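Cytidylyltransferase (Leptospira borgpetersenii serovar Hardjo-bovis, PDB 6OEW) probably transfers cytidylyl groups as a metal-dependent nucleotidyltransferase of the GT-A class. Local coordinates at residues 149-159 and 172-183. Residues are numbered along the deposited sequence; the frame is centred on the assembly and turned at random.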
ATOM      1  N   GLU A 149      -4.200  -0.635   5.014  1.00 28.18           N
ATOM      2  CA  GLU A 149      -5.395  -0.126   5.660  1.00 29.44           C
ATOM      3  C   GLU A 149      -6.588  -0.711   4.934  1.00 28.68           C
ATOM      4  O   GLU A 149      -6.573  -0.832   3.706  1.00 35.24           O
ATOM      5  CB  GLU A 149      -5.444   1.429   5.627  1.00 29.24           C
ATOM      6  CG  GLU A 149      -4.254   2.028   6.338  1.00 33.10           C
ATOM      7  CD  GLU A 149      -3.901   3.426   5.848  1.00 36.75           C
ATOM      8  OE1 GLU A 149      -3.918   3.656   4.617  1.00 37.65           O
ATOM      9  OE2 GLU A 149      -3.602   4.275   6.713  1.00 38.54           O
ATOM     10  N   ILE A 150      -7.592  -1.129   5.697  1.00 27.59           N
ATOM     11  CA  ILE A 150      -8.811  -1.716   5.156  1.00 26.78           C
ATOM     12  C   ILE A 150      -9.994  -0.997   5.770  1.00 27.82           C
ATOM     13  O   ILE A 150     -10.089  -0.897   6.998  1.00 33.14           O
ATOM     14  CB  ILE A 150      -8.888  -3.227   5.455  1.00 26.20           C
ATOM     15  CG1 ILE A 150      -7.582  -3.903   4.991  1.00 34.69           C
ATOM     16  CG2 ILE A 150     -10.088  -3.803   4.749  1.00 28.23           C
ATOM     17  CD1 ILE A 150      -7.507  -5.421   5.364  1.00 29.65           C
ATOM     18  N   PHE A 151     -10.912  -0.520   4.932  1.00 33.37           N
ATOM     19  CA  PHE A 151     -12.100   0.110   5.478  1.00 35.36           C
ATOM     20  C   PHE A 151     -13.271  -0.048   4.523  1.00 35.11           C
ATOM     21  O   PHE A 151     -13.099  -0.330   3.332  1.00 34.55           O
ATOM     22  CB  PHE A 151     -11.850   1.586   5.796  1.00 30.66           C
ATOM     23  CG  PHE A 151     -11.081   2.314   4.725  1.00 37.13           C
ATOM     24  CD1 PHE A 151     -11.740   2.853   3.631  1.00 35.95           C
ATOM     25  CD2 PHE A 151      -9.707   2.457   4.815  1.00 35.92           C
ATOM     26  CE1 PHE A 151     -11.029   3.537   2.634  1.00 33.90           C
ATOM     27  CE2 PHE A 151      -8.995   3.120   3.834  1.00 33.76           C
ATOM     28  CZ  PHE A 151      -9.644   3.662   2.740  1.00 32.77           C
ATOM     29  N   THR A 152     -14.473   0.113   5.078  1.00 36.26           N
ATOM     30  CA  THR A 152     -15.703  -0.033   4.314  1.00 33.18           C
ATOM     31  C   THR A 152     -15.926   1.189   3.436  1.00 37.33           C
ATOM     32  O   THR A 152     -15.441   2.288   3.718  1.00 33.56           O
ATOM     33  CB  THR A 152     -16.926  -0.215   5.226  1.00 36.71           C
ATOM     34  OG1 THR A 152     -17.132   0.957   6.027  1.00 36.65           O
ATOM     35  CG2 THR A 152     -16.762  -1.439   6.141  1.00 40.07           C
ATOM     36  N   LEU A 153     -16.669   0.983   2.355  1.00 35.94           N
ATOM     37  CA  LEU A 153     -17.128   2.118   1.571  1.00 37.63           C
ATOM     38  C   LEU A 153     -17.913   3.082   2.447  1.00 41.42           C
ATOM     39  O   LEU A 153     -17.809   4.304   2.292  1.00 36.85           O
ATOM     40  CB  LEU A 153     -17.979   1.629   0.401  1.00 37.42           C
ATOM     41  CG  LEU A 153     -18.684   2.701  -0.428  1.00 42.25           C
ATOM     42  CD1 LEU A 153     -17.698   3.451  -1.275  1.00 40.43           C
ATOM     43  CD2 LEU A 153     -19.745   2.019  -1.273  1.00 47.09           C
ATOM     44  N   SER A 154     -18.700   2.547   3.389  1.00 39.06           N
ATOM     45  CA  SER A 154     -19.492   3.412   4.259  1.00 39.90           C
ATOM     46  C   SER A 154     -18.605   4.335   5.090  1.00 34.75           C
ATOM     47  O   SER A 154     -18.911   5.525   5.246  1.00 36.42           O
ATOM     48  CB  SER A 154     -20.400   2.560   5.153  1.00 40.87           C
ATOM     49  OG  SER A 154     -21.523   2.145   4.401  1.00 52.33           O
ATOM     50  N   LEU A 155     -17.497   3.813   5.623  1.00 34.17           N
ATOM     51  CA  LEU A 155     -16.578   4.659   6.377  1.00 35.64           C
ATOM     52  C   LEU A 155     -15.992   5.744   5.478  1.00 40.57           C
ATOM     53  O   LEU A 155     -15.941   6.919   5.857  1.00 37.82           O
ATOM     54  CB  LEU A 155     -15.457   3.822   7.003  1.00 36.10           C
ATOM     55  CG  LEU A 155     -14.408   4.741   7.664  1.00 45.08           C
ATOM     56  CD1 LEU A 155     -14.051   4.333   9.065  1.00 45.20           C
ATOM     57  CD2 LEU A 155     -13.128   4.875   6.813  1.00 40.36           C
ATOM     58  N   LEU A 156     -15.558   5.366   4.277  1.00 34.70           N
ATOM     59  CA  LEU A 156     -14.995   6.356   3.362  1.00 39.85           C
ATOM     60  C   LEU A 156     -16.010   7.457   3.051  1.00 40.64           C
ATOM     61  O   LEU A 156     -15.656   8.641   2.986  1.00 35.92           O
ATOM     62  CB  LEU A 156     -14.501   5.661   2.088  1.00 30.84           C
ATOM     63  CG  LEU A 156     -13.869   6.597   1.038  1.00 41.49           C
ATOM     64  CD1 LEU A 156     -12.740   7.344   1.695  1.00 33.22           C
ATOM     65  CD2 LEU A 156     -13.355   5.774  -0.153  1.00 38.29           C
ATOM     66  N   GLU A 157     -17.286   7.096   2.899  1.00 40.38           N
ATOM     67  CA  GLU A 157     -18.315   8.100   2.654  1.00 46.00           C
ATOM     68  C   GLU A 157     -18.469   9.041   3.845  1.00 47.45           C
ATOM     69  O   GLU A 157     -18.630  10.258   3.663  1.00 47.25           O
ATOM     70  CB  GLU A 157     -19.634   7.410   2.302  1.00 44.77           C
ATOM     71  CG  GLU A 157     -19.616   6.849   0.877  1.00 49.25           C
ATOM     72  CD  GLU A 157     -20.859   6.048   0.520  1.00 59.07           C
ATOM     73  OE1 GLU A 157     -21.510   5.507   1.436  1.00 57.90           O
ATOM     74  OE2 GLU A 157     -21.178   5.958  -0.684  1.00 61.02           O
ATOM     75  N   LYS A 158     -18.380   8.509   5.067  1.00 43.39           N
ATOM     76  CA  LYS A 158     -18.408   9.370   6.247  1.00 47.00           C
ATOM     77  C   LYS A 158     -17.210  10.318   6.265  1.00 45.35           C
ATOM     78  O   LYS A 158     -17.355  11.497   6.606  1.00 48.32           O
ATOM     79  CB  LYS A 158     -18.450   8.530   7.522  1.00 49.06           C
ATOM     80  N   LEU A 159     -16.022   9.834   5.886  1.00 38.91           N
ATOM     81  CA  LEU A 159     -14.877  10.744   5.801  1.00 39.83           C
ATOM     82  C   LEU A 159     -15.078  11.797   4.720  1.00 43.92           C
ATOM     83  O   LEU A 159     -14.754  12.973   4.930  1.00 44.00           O
ATOM     84  CB  LEU A 159     -13.588   9.971   5.536  1.00 36.19           C
ATOM     85  CG  LEU A 159     -13.180   9.010   6.649  1.00 41.45           C
ATOM     86  CD1 LEU A 159     -11.863   8.336   6.309  1.00 36.17           C
ATOM     87  CD2 LEU A 159     -13.105   9.777   7.973  1.00 44.31           C
ATOM     88  N   ILE A 172      -6.538  10.782   3.630  1.00 35.42           N
ATOM     89  CA  ILE A 172      -7.727   9.958   3.854  1.00 32.35           C
ATOM     90  C   ILE A 172      -7.919   9.625   5.328  1.00 37.29           C
ATOM     91  O   ILE A 172      -8.919  10.019   5.932  1.00 39.11           O
ATOM     92  CB  ILE A 172      -7.716   8.656   3.033  1.00 37.73           C
ATOM     93  CG1 ILE A 172      -7.629   8.952   1.535  1.00 42.32           C
ATOM     94  CG2 ILE A 172      -9.000   7.871   3.341  1.00 33.42           C
ATOM     95  CD1 ILE A 172      -7.723   7.697   0.661  1.00 42.09           C
ATOM     96  N   VAL A 173      -6.969   8.907   5.916  1.00 36.55           N
ATOM     97  CA  VAL A 173      -7.132   8.337   7.252  1.00 38.13           C
ATOM     98  C   VAL A 173      -6.902   9.270   8.442  1.00 39.75           C
ATOM     99  O   VAL A 173      -7.326   8.889   9.540  1.00 43.12           O
ATOM    100  CB  VAL A 173      -6.213   7.120   7.425  1.00 35.09           C
ATOM    101  CG1 VAL A 173      -6.506   6.092   6.371  1.00 32.91           C
ATOM    102  CG2 VAL A 173      -4.748   7.579   7.427  1.00 34.99           C
ATOM    103  N   PRO A 174      -6.263  10.459   8.330  1.00 42.25           N
ATOM    104  CA  PRO A 174      -5.878  11.174   9.563  1.00 42.93           C
ATOM    105  C   PRO A 174      -7.007  11.399  10.550  1.00 46.47           C
ATOM    106  O   PRO A 174      -6.778  11.312  11.762  1.00 50.30           O
ATOM    107  CB  PRO A 174      -5.348  12.517   9.032  1.00 46.71           C
ATOM    108  CG  PRO A 174      -4.819  12.192   7.744  1.00 52.30           C
ATOM    109  CD  PRO A 174      -5.768  11.212   7.156  1.00 43.37           C
ATOM    110  N   TYR A 175      -8.211  11.711  10.077  1.00 42.04           N
ATOM    111  CA  TYR A 175      -9.305  11.928  11.016  1.00 38.45           C
ATOM    112  C   TYR A 175      -9.617  10.652  11.796  1.00 42.23           C
ATOM    113  O   TYR A 175      -9.964  10.722  12.980  1.00 43.68           O
ATOM    114  CB  TYR A 175     -10.551  12.436  10.293  1.00 35.38           C
ATOM    115  CG  TYR A 175     -11.688  12.785  11.233  1.00 39.56           C
ATOM    116  CD1 TYR A 175     -11.854  14.078  11.705  1.00 44.00           C
ATOM    117  CD2 TYR A 175     -12.586  11.804  11.672  1.00 42.56           C
ATOM    118  CE1 TYR A 175     -12.892  14.408  12.569  1.00 48.87           C
ATOM    119  CE2 TYR A 175     -13.623  12.124  12.542  1.00 44.52           C
ATOM    120  CZ  TYR A 175     -13.768  13.414  12.984  1.00 49.31           C
ATOM    121  OH  TYR A 175     -14.790  13.724  13.840  1.00 46.83           O
ATOM    122  N   VAL A 176      -9.495   9.481  11.156  1.00 41.51           N
ATOM    123  CA  VAL A 176      -9.739   8.222  11.872  1.00 35.25           C
ATOM    124  C   VAL A 176      -8.681   8.026  12.947  1.00 42.00           C
ATOM    125  O   VAL A 176      -8.993   7.760  14.115  1.00 39.43           O
ATOM    126  CB  VAL A 176      -9.771   7.027  10.902  1.00 33.83           C
ATOM    127  CG1 VAL A 176      -9.798   5.692  11.700  1.00 39.26           C
ATOM    128  CG2 VAL A 176     -10.982   7.099   9.994  1.00 40.18           C
ATOM    129  N   GLU A 177      -7.416   8.207  12.573  1.00 44.17           N
ATOM    130  CA  GLU A 177      -6.306   7.960  13.488  1.00 50.84           C
ATOM    131  C   GLU A 177      -6.344   8.868  14.710  1.00 50.78           C
ATOM    132  O   GLU A 177      -5.942   8.451  15.800  1.00 51.62           O
ATOM    133  CB  GLU A 177      -4.984   8.124  12.734  1.00 54.89           C
ATOM    134  CG  GLU A 177      -4.839   7.112  11.607  1.00 55.76           C
ATOM    135  CD  GLU A 177      -3.412   6.954  11.149  1.00 51.28           C
ATOM    136  OE1 GLU A 177      -2.698   7.972  11.128  1.00 45.07           O
ATOM    137  OE2 GLU A 177      -3.009   5.811  10.810  1.00 40.28           O
ATOM    138  N   GLU A 178      -6.804  10.105  14.561  1.00 46.67           N
ATOM    139  CA  GLU A 178      -6.840  11.024  15.691  1.00 48.43           C
ATOM    140  C   GLU A 178      -8.179  11.029  16.415  1.00 44.20           C
ATOM    141  O   GLU A 178      -8.336  11.769  17.391  1.00 50.91           O
ATOM    142  CB  GLU A 178      -6.489  12.436  15.226  1.00 56.93           C
ATOM    143  CG  GLU A 178      -5.166  12.530  14.499  1.00 68.23           C
ATOM    144  CD  GLU A 178      -3.991  12.110  15.366  1.00 77.48           C
ATOM    145  OE1 GLU A 178      -3.830  12.685  16.466  1.00 82.23           O
ATOM    146  OE2 GLU A 178      -3.236  11.200  14.949  1.00 76.66           O
ATOM    147  N   ASN A 179      -9.141  10.223  15.971  1.00 46.42           N
ATOM    148  CA  ASN A 179     -10.440  10.109  16.631  1.00 43.93           C
ATOM    149  C   ASN A 179     -10.872   8.642  16.663  1.00 47.23           C
ATOM    150  O   ASN A 179     -11.995   8.296  16.296  1.00 48.41           O
ATOM    151  CB  ASN A 179     -11.496  10.965  15.930  1.00 44.74           C
ATOM    152  CG  ASN A 179     -11.117  12.442  15.877  1.00 43.31           C
ATOM    153  OD1 ASN A 179     -11.291  13.174  16.854  1.00 49.18           O
ATOM    154  ND2 ASN A 179     -10.596  12.884  14.732  1.00 45.76           N
ATOM    155  N   THR A 180      -9.970   7.758  17.108  1.00 44.35           N
ATOM    156  CA  THR A 180     -10.233   6.320  16.987  1.00 40.74           C
ATOM    157  C   THR A 180     -11.487   5.912  17.743  1.00 45.78           C
ATOM    158  O   THR A 180     -12.223   5.018  17.302  1.00 47.63           O
ATOM    159  CB  THR A 180      -9.045   5.502  17.495  1.00 47.01           C
ATOM    160  OG1 THR A 180      -8.795   5.833  18.869  1.00 50.49           O
ATOM    161  CG2 THR A 180      -7.804   5.751  16.645  1.00 44.62           C
ATOM    162  N   GLU A 181     -11.752   6.552  18.885  1.00 46.87           N
ATOM    163  CA  GLU A 181     -12.905   6.153  19.683  1.00 58.04           C
ATOM    164  C   GLU A 181     -14.227   6.497  19.007  1.00 58.00           C
ATOM    165  O   GLU A 181     -15.282   6.109  19.514  1.00 58.45           O
ATOM    166  CB  GLU A 181     -12.829   6.779  21.083  1.00 57.39           C
ATOM    167  CG  GLU A 181     -13.194   8.260  21.169  1.00 66.15           C
ATOM    168  CD  GLU A 181     -12.167   9.179  20.513  1.00 67.98           C
ATOM    169  OE1 GLU A 181     -11.012   8.751  20.308  1.00 67.59           O
ATOM    170  OE2 GLU A 181     -12.522  10.334  20.199  1.00 72.03           O
ATOM    171  N   LYS A 182     -14.192   7.175  17.858  1.00 53.72           N
ATOM    172  CA  LYS A 182     -15.389   7.466  17.080  1.00 50.64           C
ATOM    173  C   LYS A 182     -15.710   6.395  16.037  1.00 45.52           C
ATOM    174  O   LYS A 182     -16.775   6.458  15.413  1.00 51.29           O
ATOM    175  CB  LYS A 182     -15.241   8.827  16.384  1.00 48.51           C
ATOM    176  CG  LYS A 182     -15.131  10.004  17.358  1.00 57.12           C
ATOM    177  CD  LYS A 182     -15.114  11.359  16.641  1.00 59.04           C
ATOM    178  CE  LYS A 182     -15.061  12.507  17.634  1.00 59.59           C
ATOM    179  NZ  LYS A 182     -16.301  12.572  18.446  1.00 66.86           N
ATOM    180  N   PHE A 183     -14.836   5.417  15.834  1.00 44.73           N
ATOM    181  CA  PHE A 183     -15.010   4.427  14.780  1.00 43.57           C
ATOM    182  C   PHE A 183     -14.803   3.021  15.326  1.00 39.67           C
ATOM    183  O   PHE A 183     -14.224   2.824  16.398  1.00 41.52           O
ATOM    184  CB  PHE A 183     -14.034   4.667  13.631  1.00 43.28           C
ATOM    185  CG  PHE A 183     -14.143   6.024  13.022  1.00 43.58           C
ATOM    186  CD1 PHE A 183     -15.045   6.265  12.003  1.00 47.70           C
ATOM    187  CD2 PHE A 183     -13.335   7.067  13.463  1.00 43.82           C
ATOM    188  CE1 PHE A 183     -15.146   7.527  11.433  1.00 44.60           C
ATOM    189  CE2 PHE A 183     -13.435   8.328  12.894  1.00 44.47           C
ATOM    190  CZ  PHE A 183     -14.342   8.557  11.886  1.00 42.16           C
TER
HETATM  191  O   HOH W   1      -4.005   3.646   9.437  1.00 30.96           O
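Leu-159 packs against Ile-172, Val-176, Tyr-175 and Phe-183 in the GT-A fold of this cytidylyltransferase. The contact sits beside the mixed sheet. Strand 149-152 runs straight into the helix that begins at Leu-153, and 172-183 folds back against both. The axes of helices 153-159 and 174-178 lie nearly perpendicular, at 97°.

The tight part is apolar. The CG of Leu-159 stands anti to its carbonyl carbon (chi1 -64°), and this together with the extended chi2 (-178°) brings CD1 and CD2 to the other segment. Leu-159 CD1 touches the backbone O of Ile-172 at 3.4 Å. Leu-159 CD2 meets Val-176 CG2 at 4.0 Å, and the two side chains cross at about a right angle. Ile-172 is the first residue after helix 166-171 to leave helical backbone angles, with positive phi. Its CG2 fits among Leu-159 CD1, Leu-156 CD1 and the CZ end of Phe-151. Tyr-90 of helix 86-96 touches both Leu-156 and Ile-172. Beside this group, Leu-155 CD1 lies 3.7 Å from Phe-183 CD1. Val-176 CG2 covers one face of that ring, offset toward its rim. The Tyr-175 ring has Asn-179 ND2 over the centre of one face, 3.4 Å above the plane, while the same nitrogen donates to Tyr-175 O.

The polar side is bridged by water, and no direct hydrogen bond joins the segments. Glu-177 is partly exposed there, whereas Glu-149 is buried. Glu-149 OE1 is paired with Arg-104 in a salt bridge. OE2 rests against both methyls of Val-173. Glu-149 OE2 also lies 4.4 Å from Glu-177 OE2, like charges close together. The side chain of Glu-149 is about 10 Å from the bound magnesium. A water probably eases the repulsion between the two acids: it donates to Glu-149 OE2 and to Glu-177 OE2, each at 2.8 Å.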